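Local atomic coordinates of pyrroline carboxylate reductase (Plasmodium falciparum, PDB entry 2RCY), a protein that binds NADP and probably catalyses the NAD(P)H-dependent reduction of pyrroline-5-carboxylate to proline, the last step of proline synthesis. Residues G8-G13 and D60-A65; L19-A24 and P117-E122; E32-Y37 and T44-M49. All blocks are in the same frame, centred on the assembly; numbering follows the deposited sequence.

Contact 1: G8-G13 and D60-A65. With NAP (NADP nicotinamide-adenine-dinucleotide phosphate), chain G.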
loop_
_atom_site.group_PDB
_atom_site.type_symbol
_atom_site.label_atom_id
_atom_site.label_comp_id
_atom_site.label_asym_id
_atom_site.label_seq_id
_atom_site.Cartn_x
_atom_site.Cartn_y
_atom_site.Cartn_z
ATOM N N GLY A 8 -29.755 -42.232 3.220
ATOM C CA GLY A 8 -30.506 -41.166 3.876
ATOM C C GLY A 8 -29.729 -39.872 3.999
ATOM O O GLY A 8 -28.581 -39.868 4.441
ATOM N N PHE A 9 -30.365 -38.772 3.607
ATOM C CA PHE A 9 -29.744 -37.452 3.657
ATOM C C PHE A 9 -30.399 -36.565 4.710
ATOM O O PHE A 9 -31.542 -36.132 4.554
ATOM C CB PHE A 9 -29.788 -36.779 2.279
ATOM C CG PHE A 9 -28.846 -37.384 1.280
ATOM C CD1 PHE A 9 -29.258 -38.423 0.454
ATOM C CD2 PHE A 9 -27.542 -36.912 1.165
ATOM C CE1 PHE A 9 -28.385 -38.988 -0.471
ATOM C CE2 PHE A 9 -26.659 -37.469 0.244
ATOM C CZ PHE A 9 -27.083 -38.509 -0.576
HETATM N N MSE A 10 -29.662 -36.303 5.786
HETATM C CA MSE A 10 -30.139 -35.429 6.851
HETATM C C MSE A 10 -29.866 -33.975 6.476
HETATM O O MSE A 10 -28.784 -33.445 6.734
HETATM C CB MSE A 10 -29.494 -35.801 8.192
HETATM C CG MSE A 10 -29.705 -37.260 8.587
HETATM SE SE MSE A 10 -29.254 -37.698 10.433
HETATM C CE MSE A 10 -27.374 -37.200 10.427
ATOM N N GLY A 11 -30.859 -33.349 5.848
ATOM C CA GLY A 11 -30.735 -31.988 5.333
ATOM C C GLY A 11 -30.504 -31.969 3.833
ATOM O O GLY A 11 -29.609 -32.651 3.329
ATOM N N LEU A 12 -31.320 -31.197 3.118
ATOM C CA LEU A 12 -31.153 -31.021 1.675
ATOM C C LEU A 12 -30.965 -29.554 1.296
ATOM O O LEU A 12 -31.803 -28.963 0.610
ATOM C CB LEU A 12 -32.327 -31.625 0.892
ATOM C CG LEU A 12 -32.367 -33.113 0.529
ATOM C CD1 LEU A 12 -33.294 -33.298 -0.659
ATOM C CD2 LEU A 12 -30.996 -33.692 0.206
ATOM N N GLY A 13 -29.857 -28.974 1.746
ATOM C CA GLY A 13 -29.527 -27.592 1.419
ATOM C C GLY A 13 -28.891 -27.484 0.052
ATOM O O GLY A 13 -29.295 -28.171 -0.885
ATOM N N ASP A 60 -29.503 -47.580 5.711
ATOM C CA ASP A 60 -28.281 -48.320 6.027
ATOM C C ASP A 60 -27.075 -47.387 6.080
ATOM O O ASP A 60 -26.172 -47.571 6.898
ATOM C CB ASP A 60 -28.042 -49.425 4.993
ATOM C CG ASP A 60 -29.233 -50.351 4.841
ATOM O OD1 ASP A 60 -29.493 -51.150 5.767
ATOM O OD2 ASP A 60 -29.904 -50.280 3.792
ATOM N N ILE A 61 -27.068 -46.396 5.190
ATOM C CA ILE A 61 -26.037 -45.363 5.169
ATOM C C ILE A 61 -26.690 -43.996 5.375
ATOM O O ILE A 61 -27.601 -43.612 4.636
ATOM C CB ILE A 61 -25.199 -45.402 3.860
ATOM C CG1 ILE A 61 -24.337 -46.671 3.821
ATOM C CG2 ILE A 61 -24.322 -44.155 3.733
ATOM C CD1 ILE A 61 -23.641 -46.931 2.494
ATOM N N ILE A 62 -26.222 -43.279 6.393
ATOM C CA ILE A 62 -26.783 -41.982 6.765
ATOM C C ILE A 62 -25.787 -40.863 6.461
ATOM O O ILE A 62 -24.618 -40.940 6.841
ATOM C CB ILE A 62 -27.210 -41.944 8.262
ATOM C CG1 ILE A 62 -28.239 -43.039 8.575
ATOM C CG2 ILE A 62 -27.800 -40.591 8.629
ATOM C CD1 ILE A 62 -27.641 -44.343 9.087
ATOM N N VAL A 63 -26.263 -39.834 5.764
ATOM C CA VAL A 63 -25.439 -38.681 5.410
ATOM C C VAL A 63 -25.854 -37.460 6.227
ATOM O O VAL A 63 -27.012 -37.036 6.185
ATOM C CB VAL A 63 -25.512 -38.351 3.894
ATOM C CG1 VAL A 63 -24.577 -37.199 3.540
ATOM C CG2 VAL A 63 -25.170 -39.570 3.060
ATOM N N CYS A 64 -24.901 -36.910 6.976
ATOM C CA CYS A 64 -25.119 -35.691 7.747
ATOM C C CYS A 64 -24.812 -34.475 6.880
ATOM O O CYS A 64 -23.650 -34.110 6.691
ATOM C CB CYS A 64 -24.257 -35.692 9.012
ATOM S SG CYS A 64 -24.669 -34.390 10.195
ATOM N N ALA A 65 -25.865 -33.859 6.348
ATOM C CA ALA A 65 -25.727 -32.750 5.402
ATOM C C ALA A 65 -26.233 -31.417 5.964
ATOM O O ALA A 65 -26.639 -30.528 5.211
ATOM C CB ALA A 65 -26.427 -33.088 4.086
HETATM P PA NAP G . -27.495 -25.006 3.772
HETATM O O1A NAP G . -27.815 -24.710 2.328
HETATM O O2A NAP G . -27.895 -24.012 4.836
HETATM O O5B NAP G . -28.092 -26.460 4.125
HETATM C C5B NAP G . -28.581 -26.803 5.419
HETATM C C4B NAP G . -29.916 -27.514 5.240
HETATM O O4B NAP G . -30.225 -28.314 6.383
HETATM C C3B NAP G . -31.057 -26.523 5.061
HETATM O O3B NAP G . -31.670 -26.731 3.785
HETATM C C2B NAP G . -32.036 -26.813 6.184
HETATM O O2B NAP G . -33.385 -26.842 5.720
HETATM C C1B NAP G . -31.612 -28.180 6.706
HETATM N N9A NAP G . -31.808 -28.346 8.171
HETATM C C8A NAP G . -31.836 -27.378 9.103
HETATM N N7A NAP G . -32.033 -27.936 10.319
HETATM C C5A NAP G . -32.124 -29.269 10.143
HETATM C C6A NAP G . -32.318 -30.341 11.009
HETATM N N6A NAP G . -32.461 -30.135 12.340
HETATM N N1A NAP G . -32.363 -31.597 10.507
HETATM C C2A NAP G . -32.223 -31.820 9.190
HETATM N N3A NAP G . -32.034 -30.803 8.335
HETATM C C4A NAP G . -31.979 -29.521 8.787
HETATM O O3 NAP G . -25.914 -25.273 3.909
HETATM P PN NAP G . -25.105 -26.152 2.829
HETATM O O1N NAP G . -24.291 -25.207 1.981
HETATM O O2N NAP G . -26.047 -27.133 2.174
HETATM O O5D NAP G . -24.062 -26.965 3.741
HETATM C C5D NAP G . -24.453 -28.067 4.554
HETATM C C4D NAP G . -23.202 -28.826 4.986
HETATM O O4D NAP G . -22.475 -29.270 3.839
HETATM C C3D NAP G . -22.256 -27.960 5.809
HETATM O O3D NAP G . -21.912 -28.670 7.001
HETATM C C2D NAP G . -21.033 -27.751 4.934
HETATM O O2D NAP G . -19.814 -27.787 5.684
HETATM C C1D NAP G . -21.093 -28.911 3.954
HETATM N N1N NAP G . -20.515 -28.592 2.643
HETATM C C2N NAP G . -21.082 -27.665 1.850
HETATM C C3N NAP G . -20.537 -27.373 0.602
HETATM C C7N NAP G . -21.180 -26.344 -0.281
HETATM O O7N NAP G . -22.236 -25.653 0.141
HETATM N N7N NAP G . -20.731 -26.149 -1.437
HETATM C C4N NAP G . -19.392 -28.049 0.178
HETATM C C5N NAP G . -18.824 -29.003 1.015
HETATM C C6N NAP G . -19.414 -29.256 2.252
HETATM P P2B NAP G . -34.259 -25.497 5.535
HETATM O O1X NAP G . -35.679 -26.009 5.443
HETATM O O2X NAP G . -33.973 -24.672 6.769
HETATM O O3X NAP G . -33.747 -24.892 4.250
HETATM O O HOH W 1 -27.454 -29.660 2.890
#
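Gly8 and Met10 offer both their N-H and C=O groups to Ile61, Val63 and Ala65, zipping two neighbouring parallel strands of a Rossmann sheet together. The ladder has four backbone bonds. Val63 N to Gly8 O measures 2.7 Å. Met10 N to Val63 O follows at 2.8 Å. Ala65 N to Met10 O, where the strands end, is the longest of the four at 3.0 Å.

Apolar side chains pack on both faces. On one, Phe9 and Val63 lie side by side: Val63 CG2 sits over the ring face, 4.2 Å from the Phe9 centroid, while Val63 CB and CG1 touch the ring at CD2. On the other, selenomethionine Met10 bends at chi3 (-60°), which turns CE onto Cys64 CB at 3.7 Å; its SE rests against Ile62 CG2.

Beyond the strands the contact turns to the cofactor. Gly11 has a positive phi (102°), and its CA lies 3.5 Å from NAP N3A, with no side chain to obstruct the adenosine. One water accepts from Gly13 N at 2.7 Å and lies within hydrogen-bonding distance of Ala65 O and NAP O2N, bridging the loops that follow the two strands to the pyrophosphate. Gly11 and Gly13 belong to what is probably the GxGxxG motif of this fold.

Helix 14-26 packs on Phe9 through Leu19, Ala20 and Ile23, helix 52-58 meets Met10 and Ile62 through Leu55, and strands 34-37 and 86-89 flank the pair.

Contact 2: L19-A24 and P117-E122; sequences LAHGIA and PCLVGE
Cys118 and Leu119 press against Leu19, His21 and Gly22 on helix 14-26, the first helix of the Rossmann fold, which here meets the connection between strands 108-113 and 123-129. The tight part centres on Gly22. Its CA lies 3.3 Å from Cys118 O and 4.2 Å from Leu119 CA, so the two backbones come together with no side chain between them. About one turn earlier in the helix, Cys118 SG, placed between its own backbone N and carbonyl carbon (chi1 67°), lies against the backbone at Leu19 CA, 3.6 Å away, and Leu19 CD1 is 3.9 Å from the same SG. Phe125 of strand 123-129 touches both Leu19 and Cys118.

The partly exposed side is looser. There one methyl of Leu119 reaches the helix beside His21, whose NE2 is bonded to Thr44 OG1. Leu119 and Val120 also pack on Met208 and Lys211 of the second subunit. No hydrogen bond joins the two segments, and the turn is held from within: Pro117 O accepts from Val120 N and Glu122 N on opposite faces of its plane. The outer contact is Leu119 CD1 against His21 CB, at 3.8 Å, beside the imidazole edge.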
loop_
_atom_site.group_PDB
_atom_site.type_symbol
_atom_site.label_atom_id
_atom_site.label_comp_id
_atom_site.label_asym_id
_atom_site.label_seq_id
_atom_site.Cartn_x
_atom_site.Cartn_y
_atom_site.Cartn_z
ATOM N N LEU A 19 -25.544 -33.295 -3.829
ATOM C CA LEU A 19 -25.026 -34.643 -3.624
ATOM C C LEU A 19 -26.110 -35.693 -3.843
ATOM O O LEU A 19 -25.857 -36.732 -4.450
ATOM C CB LEU A 19 -24.413 -34.784 -2.223
ATOM C CG LEU A 19 -23.605 -36.050 -1.910
ATOM C CD1 LEU A 19 -22.338 -36.132 -2.760
ATOM C CD2 LEU A 19 -23.261 -36.108 -0.429
ATOM N N ALA A 20 -27.313 -35.409 -3.349
ATOM C CA ALA A 20 -28.446 -36.322 -3.467
ATOM C C ALA A 20 -28.832 -36.564 -4.924
ATOM O O ALA A 20 -28.996 -37.712 -5.342
ATOM C CB ALA A 20 -29.637 -35.797 -2.676
ATOM N N HIS A 21 -28.958 -35.483 -5.691
ATOM C CA HIS A 21 -29.317 -35.567 -7.107
ATOM C C HIS A 21 -28.156 -36.058 -7.972
ATOM O O HIS A 21 -28.371 -36.595 -9.061
ATOM C CB HIS A 21 -29.842 -34.223 -7.621
ATOM C CG HIS A 21 -31.047 -33.720 -6.886
ATOM N ND1 HIS A 21 -31.117 -32.452 -6.351
ATOM C CD2 HIS A 21 -32.225 -34.318 -6.588
ATOM C CE1 HIS A 21 -32.288 -32.287 -5.762
ATOM N NE2 HIS A 21 -32.979 -33.406 -5.891
ATOM N N GLY A 22 -26.933 -35.873 -7.481
ATOM C CA GLY A 22 -25.738 -36.374 -8.153
ATOM C C GLY A 22 -25.679 -37.891 -8.163
ATOM O O GLY A 22 -25.290 -38.497 -9.165
ATOM N N ILE A 23 -26.070 -38.497 -7.044
ATOM C CA ILE A 23 -26.123 -39.954 -6.906
ATOM C C ILE A 23 -27.380 -40.510 -7.582
ATOM O O ILE A 23 -27.349 -41.598 -8.166
ATOM C CB ILE A 23 -26.057 -40.391 -5.414
ATOM C CG1 ILE A 23 -24.810 -39.807 -4.741
ATOM C CG2 ILE A 23 -26.038 -41.914 -5.287
ATOM C CD1 ILE A 23 -24.888 -39.729 -3.224
ATOM N N ALA A 24 -28.473 -39.749 -7.509
ATOM C CA ALA A 24 -29.748 -40.128 -8.123
ATOM C C ALA A 24 -29.648 -40.266 -9.643
ATOM O O ALA A 24 -30.211 -41.197 -10.225
ATOM C CB ALA A 24 -30.838 -39.131 -7.749
ATOM N N PRO A 117 -20.125 -29.467 -7.918
ATOM C CA PRO A 117 -19.980 -30.116 -9.231
ATOM C C PRO A 117 -20.440 -31.576 -9.331
ATOM O O PRO A 117 -20.568 -32.096 -10.441
ATOM C CB PRO A 117 -18.476 -30.033 -9.485
ATOM C CG PRO A 117 -18.078 -28.787 -8.829
ATOM C CD PRO A 117 -18.898 -28.720 -7.573
ATOM N N CYS A 118 -20.678 -32.227 -8.193
ATOM C CA CYS A 118 -21.180 -33.603 -8.176
ATOM C C CYS A 118 -22.590 -33.706 -8.760
ATOM O O CYS A 118 -23.006 -34.778 -9.205
ATOM C CB CYS A 118 -21.142 -34.176 -6.757
ATOM S SG CYS A 118 -22.283 -33.394 -5.599
ATOM N N LEU A 119 -23.306 -32.581 -8.756
ATOM C CA LEU A 119 -24.634 -32.467 -9.361
ATOM C C LEU A 119 -24.617 -32.831 -10.847
ATOM O O LEU A 119 -25.549 -33.466 -11.343
ATOM C CB LEU A 119 -25.185 -31.048 -9.164
ATOM C CG LEU A 119 -26.588 -30.698 -9.680
ATOM C CD1 LEU A 119 -27.675 -31.399 -8.873
ATOM C CD2 LEU A 119 -26.802 -29.192 -9.662
ATOM N N VAL A 120 -23.558 -32.425 -11.545
ATOM C CA VAL A 120 -23.377 -32.770 -12.959
ATOM C C VAL A 120 -22.401 -33.944 -13.137
ATOM O O VAL A 120 -21.796 -34.115 -14.200
ATOM C CB VAL A 120 -22.966 -31.536 -13.824
ATOM C CG1 VAL A 120 -24.086 -30.506 -13.852
ATOM C CG2 VAL A 120 -21.667 -30.906 -13.323
ATOM N N GLY A 121 -22.257 -34.744 -12.083
ATOM C CA GLY A 121 -21.427 -35.949 -12.105
ATOM C C GLY A 121 -19.935 -35.698 -12.212
ATOM O O GLY A 121 -19.190 -36.565 -12.678
ATOM N N GLU A 122 -19.499 -34.521 -11.769
ATOM C CA GLU A 122 -18.100 -34.114 -11.891
ATOM C C GLU A 122 -17.532 -33.608 -10.561
ATOM O O GLU A 122 -16.687 -32.708 -10.528
ATOM C CB GLU A 122 -17.956 -33.056 -12.992
ATOM C CG GLU A 122 -16.648 -33.136 -13.773
ATOM C CD GLU A 122 -16.510 -34.425 -14.568
ATOM O OE1 GLU A 122 -17.410 -34.733 -15.378
ATOM O OE2 GLU A 122 -15.493 -35.129 -14.383
#

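Contact 3: E32-Y37 and T44-M49. With NAP (NADP nicotinamide-adenine-dinucleotide phosphate), chain G.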
loop_
_atom_site.group_PDB
_atom_site.type_symbol
_atom_site.label_atom_id
_atom_site.label_comp_id
_atom_site.label_asym_id
_atom_site.label_seq_id
_atom_site.Cartn_x
_atom_site.Cartn_y
_atom_site.Cartn_z
ATOM N N GLU A 32 -36.364 -45.523 -5.103
ATOM C CA GLU A 32 -37.170 -45.781 -3.908
ATOM C C GLU A 32 -36.327 -46.092 -2.666
ATOM O O GLU A 32 -36.868 -46.352 -1.589
ATOM C CB GLU A 32 -38.205 -46.892 -4.162
ATOM C CG GLU A 32 -37.664 -48.164 -4.826
ATOM C CD GLU A 32 -37.637 -48.088 -6.349
ATOM O OE1 GLU A 32 -36.987 -48.953 -6.972
ATOM O OE2 GLU A 32 -38.263 -47.169 -6.925
ATOM N N ASN A 33 -35.005 -46.058 -2.826
ATOM C CA ASN A 33 -34.074 -46.287 -1.721
ATOM C C ASN A 33 -33.259 -45.045 -1.338
ATOM O O ASN A 33 -32.319 -45.128 -0.542
ATOM C CB ASN A 33 -33.154 -47.475 -2.029
ATOM C CG ASN A 33 -33.885 -48.808 -1.991
ATOM O OD1 ASN A 33 -34.954 -48.932 -1.390
ATOM N ND2 ASN A 33 -33.302 -49.815 -2.627
ATOM N N LEU A 34 -33.625 -43.900 -1.911
ATOM C CA LEU A 34 -33.031 -42.619 -1.537
ATOM C C LEU A 34 -34.013 -41.802 -0.701
ATOM O O LEU A 34 -35.127 -41.508 -1.144
ATOM C CB LEU A 34 -32.587 -41.835 -2.778
ATOM C CG LEU A 34 -31.131 -41.965 -3.238
ATOM C CD1 LEU A 34 -30.798 -43.373 -3.711
ATOM C CD2 LEU A 34 -30.835 -40.958 -4.340
ATOM N N PHE A 35 -33.589 -41.448 0.511
ATOM C CA PHE A 35 -34.448 -40.755 1.473
ATOM C C PHE A 35 -33.811 -39.465 1.988
ATOM O O PHE A 35 -32.594 -39.285 1.895
ATOM C CB PHE A 35 -34.786 -41.675 2.654
ATOM C CG PHE A 35 -35.415 -42.982 2.250
ATOM C CD1 PHE A 35 -34.635 -44.126 2.097
ATOM C CD2 PHE A 35 -36.787 -43.073 2.029
ATOM C CE1 PHE A 35 -35.210 -45.338 1.726
ATOM C CE2 PHE A 35 -37.371 -44.280 1.657
ATOM C CZ PHE A 35 -36.581 -45.415 1.506
ATOM N N TYR A 36 -34.643 -38.575 2.528
ATOM C CA TYR A 36 -34.175 -37.315 3.107
ATOM C C TYR A 36 -35.123 -36.774 4.180
ATOM O O TYR A 36 -36.306 -37.121 4.210
ATOM C CB TYR A 36 -33.963 -36.258 2.012
ATOM C CG TYR A 36 -35.199 -35.452 1.666
ATOM C CD1 TYR A 36 -36.162 -35.953 0.788
ATOM C CD2 TYR A 36 -35.406 -34.185 2.216
ATOM C CE1 TYR A 36 -37.299 -35.213 0.471
ATOM C CE2 TYR A 36 -36.538 -33.437 1.905
ATOM C CZ TYR A 36 -37.479 -33.957 1.032
ATOM O OH TYR A 36 -38.599 -33.221 0.722
ATOM N N TYR A 37 -34.587 -35.924 5.057
ATOM C CA TYR A 37 -35.403 -35.116 5.964
ATOM C C TYR A 37 -34.900 -33.678 6.057
ATOM O O TYR A 37 -33.695 -33.425 6.058
ATOM C CB TYR A 37 -35.492 -35.729 7.370
ATOM C CG TYR A 37 -36.085 -34.777 8.398
ATOM C CD1 TYR A 37 -37.461 -34.558 8.465
ATOM C CD2 TYR A 37 -35.265 -34.072 9.279
ATOM C CE1 TYR A 37 -38.004 -33.673 9.394
ATOM C CE2 TYR A 37 -35.797 -33.188 10.212
ATOM C CZ TYR A 37 -37.167 -32.994 10.263
ATOM O OH TYR A 37 -37.697 -32.121 11.184
ATOM N N THR A 44 -37.645 -32.128 -4.759
ATOM C CA THR A 44 -36.670 -33.189 -5.016
ATOM C C THR A 44 -37.335 -34.526 -5.361
ATOM O O THR A 44 -38.495 -34.765 -5.014
ATOM C CB THR A 44 -35.697 -33.366 -3.815
ATOM O OG1 THR A 44 -34.798 -34.453 -4.071
ATOM C CG2 THR A 44 -36.459 -33.634 -2.523
ATOM N N THR A 45 -36.585 -35.386 -6.047
ATOM C CA THR A 45 -37.061 -36.716 -6.431
ATOM C C THR A 45 -36.927 -37.726 -5.288
ATOM O O THR A 45 -37.532 -38.802 -5.326
ATOM C CB THR A 45 -36.322 -37.249 -7.684
ATOM O OG1 THR A 45 -34.908 -37.242 -7.451
ATOM C CG2 THR A 45 -36.638 -36.394 -8.908
ATOM N N LEU A 46 -36.138 -37.369 -4.275
ATOM C CA LEU A 46 -35.916 -38.222 -3.108
ATOM C C LEU A 46 -37.146 -38.311 -2.212
ATOM O O LEU A 46 -37.935 -37.368 -2.126
ATOM C CB LEU A 46 -34.707 -37.735 -2.302
ATOM C CG LEU A 46 -33.327 -38.211 -2.763
ATOM C CD1 LEU A 46 -32.803 -37.396 -3.942
ATOM C CD2 LEU A 46 -32.347 -38.163 -1.605
ATOM N N ASN A 47 -37.297 -39.456 -1.548
ATOM C CA ASN A 47 -38.454 -39.722 -0.699
ATOM C C ASN A 47 -38.336 -39.062 0.674
ATOM O O ASN A 47 -37.365 -39.287 1.399
ATOM C CB ASN A 47 -38.673 -41.232 -0.551
ATOM C CG ASN A 47 -38.894 -41.924 -1.885
ATOM O OD1 ASN A 47 -39.887 -41.677 -2.572
ATOM N ND2 ASN A 47 -37.968 -42.801 -2.256
ATOM N N TYR A 48 -39.332 -38.247 1.016
ATOM C CA TYR A 48 -39.361 -37.541 2.295
ATOM C C TYR A 48 -39.611 -38.493 3.461
ATOM O O TYR A 48 -40.395 -39.440 3.349
ATOM C CB TYR A 48 -40.422 -36.435 2.276
ATOM C CG TYR A 48 -40.495 -35.612 3.548
ATOM C CD1 TYR A 48 -39.630 -34.536 3.755
ATOM C CD2 TYR A 48 -41.431 -35.906 4.541
ATOM C CE1 TYR A 48 -39.693 -33.778 4.922
ATOM C CE2 TYR A 48 -41.503 -35.153 5.710
ATOM C CZ TYR A 48 -40.631 -34.091 5.893
ATOM O OH TYR A 48 -40.698 -33.343 7.048
HETATM N N MSE A 49 -38.933 -38.232 4.575
HETATM C CA MSE A 49 -39.135 -38.998 5.800
HETATM C C MSE A 49 -39.449 -38.063 6.966
HETATM O O MSE A 49 -39.010 -36.910 6.981
HETATM C CB MSE A 49 -37.917 -39.871 6.096
HETATM C CG MSE A 49 -38.285 -41.247 6.607
HETATM SE SE MSE A 49 -37.167 -42.643 5.842
HETATM C CE MSE A 49 -38.423 -44.128 6.007
HETATM P PA NAP G . -27.495 -25.006 3.772
HETATM O O1A NAP G . -27.815 -24.710 2.328
HETATM O O2A NAP G . -27.895 -24.012 4.836
HETATM O O5B NAP G . -28.092 -26.460 4.125
HETATM C C5B NAP G . -28.581 -26.803 5.419
HETATM C C4B NAP G . -29.916 -27.514 5.240
HETATM O O4B NAP G . -30.225 -28.314 6.383
HETATM C C3B NAP G . -31.057 -26.523 5.061
HETATM O O3B NAP G . -31.670 -26.731 3.785
HETATM C C2B NAP G . -32.036 -26.813 6.184
HETATM O O2B NAP G . -33.385 -26.842 5.720
HETATM C C1B NAP G . -31.612 -28.180 6.706
HETATM N N9A NAP G . -31.808 -28.346 8.171
HETATM C C8A NAP G . -31.836 -27.378 9.103
HETATM N N7A NAP G . -32.033 -27.936 10.319
HETATM C C5A NAP G . -32.124 -29.269 10.143
HETATM C C6A NAP G . -32.318 -30.341 11.009
HETATM N N6A NAP G . -32.461 -30.135 12.340
HETATM N N1A NAP G . -32.363 -31.597 10.507
HETATM C C2A NAP G . -32.223 -31.820 9.190
HETATM N N3A NAP G . -32.034 -30.803 8.335
HETATM C C4A NAP G . -31.979 -29.521 8.787
HETATM O O3 NAP G . -25.914 -25.273 3.909
HETATM P PN NAP G . -25.105 -26.152 2.829
HETATM O O1N NAP G . -24.291 -25.207 1.981
HETATM O O2N NAP G . -26.047 -27.133 2.174
HETATM O O5D NAP G . -24.062 -26.965 3.741
HETATM C C5D NAP G . -24.453 -28.067 4.554
HETATM C C4D NAP G . -23.202 -28.826 4.986
HETATM O O4D NAP G . -22.475 -29.270 3.839
HETATM C C3D NAP G . -22.256 -27.960 5.809
HETATM O O3D NAP G . -21.912 -28.670 7.001
HETATM C C2D NAP G . -21.033 -27.751 4.934
HETATM O O2D NAP G . -19.814 -27.787 5.684
HETATM C C1D NAP G . -21.093 -28.911 3.954
HETATM N N1N NAP G . -20.515 -28.592 2.643
HETATM C C2N NAP G . -21.082 -27.665 1.850
HETATM C C3N NAP G . -20.537 -27.373 0.602
HETATM C C7N NAP G . -21.180 -26.344 -0.281
HETATM O O7N NAP G . -22.236 -25.653 0.141
HETATM N N7N NAP G . -20.731 -26.149 -1.437
HETATM C C4N NAP G . -19.392 -28.049 0.178
HETATM C C5N NAP G . -18.824 -29.003 1.015
HETATM C C6N NAP G . -19.414 -29.256 2.252
HETATM P P2B NAP G . -34.259 -25.497 5.535
HETATM O O1X NAP G . -35.679 -26.009 5.443
HETATM O O2X NAP G . -33.973 -24.672 6.769
HETATM O O3X NAP G . -33.747 -24.892 4.250
#
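Leu34 O accepts from Asn47 N at 3.0 Å and, weakly, from Asn47 ND2 at 3.3 Å, so backbone and side chain of one residue share a carbonyl. Further along, Asn47 O takes Tyr36 N at 3.0 Å and Tyr36 O takes Met49 N at 2.9 Å. Before the strand, Thr44 OG1 accepts from Leu46 N in an ST turn, and the same oxygen is bonded to His21 NE2 of helix 14-26.

Tyr36 carries the packing on one face. Its CG stands between the backbone N and carbonyl carbon (chi1 87°), and the ring meets Thr44 CG2 tip to tip, at 3.5 Å from CE1. Tyr48 turns an edge toward the Tyr36 face in an offset edge-to-face pair, planes at 74°. Both hydroxyls have partners just beyond: Tyr36 OH pairs with Lys42 N, Tyr48 OH weakly with Gly38 O. On the opposite face, selenomethionine Met49 brings SE to 4.4 Å from the Phe35 centroid, an oblique Met-aromatic contact.

Met49 O sits at the edge of the Tyr37 ring, near its plane, 3.2 Å from CD1, while Tyr37 CD2 approaches the adenine at NAP C2A. Strand 47-48 closes one side of the Rossmann sheet within this chain, next to 34-37, beside the adenosine end of the dinucleotide site.

In the fold
Contacts 1 and 3 belong to the parallel part of one sheet, with strands 7-10 and 34-37 as neighbours joined by Phe9 N to Phe35 O and Gly11 N to Tyr37 O; contact 3 is nested within the chain loop that contact 1 closes. Contact 1 is fully buried, with apolar packing and bare glycines beside NADP, whereas contact 3, at the sheet margin, is partly buried and rich in tyrosines and polar side chains. Contact 2 is buried too but has no hydrogen bond across it, only helix against loop. Helix 14-26 ties all three: it packs on Phe9 of contact 1, supplies one side of contact 2, and bonds to Thr44 of contact 3 through His21.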